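PDB 1TC5: putative D-tyrosyl-tRNA(Tyr) deacylase 2, which probably hydrolyses D-tyrosyl-tRNA(Tyr) to D-tyrosine and free tRNA, a possible defence against the harmful effects of D-tyrosine. Local coordinates for residues R12-A17 and P187-F192. Sequence-based numbering, arbitrary orientation. Where two conformers were deposited one is given.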
# COMPACT_ATOMS: atom_id res chain seq x y z
N ARG A 12 4.45 -10.92 7.09
CA ARG A 12 3.90 -10.38 5.84
C ARG A 12 4.34 -8.95 5.66
O ARG A 12 4.17 -8.13 6.55
CB ARG A 12 2.37 -10.41 5.90
CG ARG A 12 1.67 -9.74 4.70
CD ARG A 12 0.25 -10.19 4.52
NE ARG A 12 0.23 -11.62 4.19
CZ ARG A 12 -0.84 -12.41 4.32
NH1 ARG A 12 -1.99 -11.94 4.72
NH2 ARG A 12 -0.74 -13.68 4.02
N VAL A 13 4.94 -8.66 4.51
CA VAL A 13 5.26 -7.26 4.19
C VAL A 13 4.69 -6.81 2.85
O VAL A 13 4.70 -7.56 1.89
CB VAL A 13 6.80 -6.96 4.22
CG1 VAL A 13 7.35 -7.10 5.63
CG2 VAL A 13 7.57 -7.82 3.25
N MET A 14 4.22 -5.57 2.81
CA MET A 14 3.88 -4.90 1.57
C MET A 14 4.94 -3.80 1.35
O MET A 14 5.16 -2.98 2.24
CB MET A 14 2.47 -4.30 1.63
CG MET A 14 2.03 -3.59 0.35
SD MET A 14 0.35 -2.87 0.40
CE MET A 14 0.73 -1.13 0.28
N LEU A 15 5.57 -3.81 0.18
CA LEU A 15 6.72 -2.95 -0.11
C LEU A 15 6.38 -2.09 -1.29
O LEU A 15 5.97 -2.61 -2.33
CB LEU A 15 7.95 -3.80 -0.45
CG LEU A 15 8.27 -4.98 0.47
CD1 LEU A 15 9.33 -5.91 -0.18
CD2 LEU A 15 8.70 -4.51 1.83
N GLN A 16 6.56 -0.77 -1.13
CA GLN A 16 6.26 0.21 -2.18
C GLN A 16 7.47 1.11 -2.42
O GLN A 16 8.20 1.46 -1.47
CB GLN A 16 5.09 1.12 -1.79
CG GLN A 16 3.74 0.45 -1.61
CD GLN A 16 2.64 1.43 -1.24
OE1 GLN A 16 2.16 2.18 -2.10
NE2 GLN A 16 2.21 1.42 0.02
N ALA A 17 7.68 1.43 -3.70
CA ALA A 17 8.70 2.41 -4.12
C ALA A 17 8.30 3.80 -3.62
O ALA A 17 7.27 4.35 -4.05
CB ALA A 17 8.83 2.43 -5.63
N PRO A 187 4.45 2.98 -7.33
CA PRO A 187 4.70 2.14 -6.16
C PRO A 187 5.26 0.76 -6.46
O PRO A 187 6.01 0.27 -5.61
CB PRO A 187 3.32 2.05 -5.46
CG PRO A 187 2.55 3.25 -5.96
CD PRO A 187 3.06 3.49 -7.36
N PHE A 188 4.95 0.14 -7.60
CA PHE A 188 5.49 -1.18 -7.95
C PHE A 188 5.38 -2.14 -6.76
O PHE A 188 6.34 -2.79 -6.34
CB PHE A 188 6.93 -1.01 -8.40
CG PHE A 188 7.52 -2.16 -9.15
CD1 PHE A 188 6.75 -3.05 -9.90
CD2 PHE A 188 8.92 -2.32 -9.15
CE1 PHE A 188 7.35 -4.07 -10.60
CE2 PHE A 188 9.51 -3.33 -9.85
CZ PHE A 188 8.73 -4.21 -10.58
N THR A 189 4.17 -2.20 -6.22
CA THR A 189 3.94 -2.80 -4.93
C THR A 189 4.23 -4.29 -4.95
O THR A 189 3.78 -4.98 -5.83
CB THR A 189 2.47 -2.50 -4.47
OG1 THR A 189 2.25 -1.08 -4.50
CG2 THR A 189 2.26 -2.91 -3.02
N HIS A 190 5.03 -4.75 -4.00
CA HIS A 190 5.23 -6.17 -3.79
C HIS A 190 4.61 -6.58 -2.45
O HIS A 190 4.46 -5.76 -1.52
CB HIS A 190 6.71 -6.52 -3.85
CG HIS A 190 7.32 -6.40 -5.22
ND1 HIS A 190 7.61 -5.18 -5.82
CD2 HIS A 190 7.70 -7.35 -6.11
CE1 HIS A 190 8.15 -5.40 -7.00
NE2 HIS A 190 8.22 -6.70 -7.20
N MET A 191 4.22 -7.84 -2.38
CA MET A 191 3.67 -8.48 -1.20
C MET A 191 4.40 -9.80 -0.99
O MET A 191 4.27 -10.70 -1.82
CB MET A 191 2.18 -8.74 -1.41
CG MET A 191 1.37 -9.01 -0.12
SD MET A 191 1.71 -10.58 0.72
CE MET A 191 0.78 -11.74 -0.31
N PHE A 192 5.21 -9.89 0.08
CA PHE A 192 5.91 -11.12 0.41
C PHE A 192 5.46 -11.68 1.73
O PHE A 192 5.39 -10.95 2.72
CB PHE A 192 7.41 -10.88 0.52
CG PHE A 192 8.06 -10.37 -0.74
CD1 PHE A 192 7.58 -10.71 -2.01
CD2 PHE A 192 9.19 -9.57 -0.65
CE1 PHE A 192 8.23 -10.23 -3.16
CE2 PHE A 192 9.84 -9.11 -1.80
CZ PHE A 192 9.35 -9.43 -3.05
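Val13 and Leu15 pair with Phe192 and His190 as the hydrogen-bonded positions of an antiparallel ladder, joined by four backbone bonds; Val13 N donates to Phe192 O at 2.9 Å, and Leu15 N to His190 O at 2.8 Å. Met14 and Met191 form the non-hydrogen-bonded pair between them. Beyond the regular ladder segment 187-192 turns through Phe188, whose phi and psi are both positive, yet Pro187 O still accepts Ala17 N at 2.8 Å in a nearly straight bond (174°).

Gln16 extends over the incoming loop. Gln16 CB lies 4.0 Å from Pro187 O. With CG anti to the carbonyl carbon (chi1 -64°), Gln16 CG meets Thr189 OG1 at 3.6 Å, the two side chains lying side by side and pointing the same way. CD keeps near the same hydroxyl, and at the tip Gln16 OE1 rests 3.6 Å from Pro187 CB while accepting a hydrogen bond from Tyr41 OH of the second subunit. Thr189 OG1 in turn is hydrogen-bonded to Gln99 OE1 of that subunit, which gives both buried polar groups partners across the dimer interface. On the same face Thr189 CG2 lies against Met14 CG in the modelled conformer of that methionine. On the opposite face, shared by Val13, Leu15, His190 and Phe192, Leu15 CD1 meets the CD2–CE2 side of the Phe192 ring, 3.6 Å from CE2, the two side chains crossing at about a right angle.

Strand 190-193 is an outermost strand, within this chain, of its five-stranded mixed sheet, with strand 10-18 bonded on its other side to strand 37-45. The Met14 face packs against the second subunit of the homodimer, including its Met14, whereas Leu15, His190 and Phe192 face the loop carrying Ile70 and Phe71.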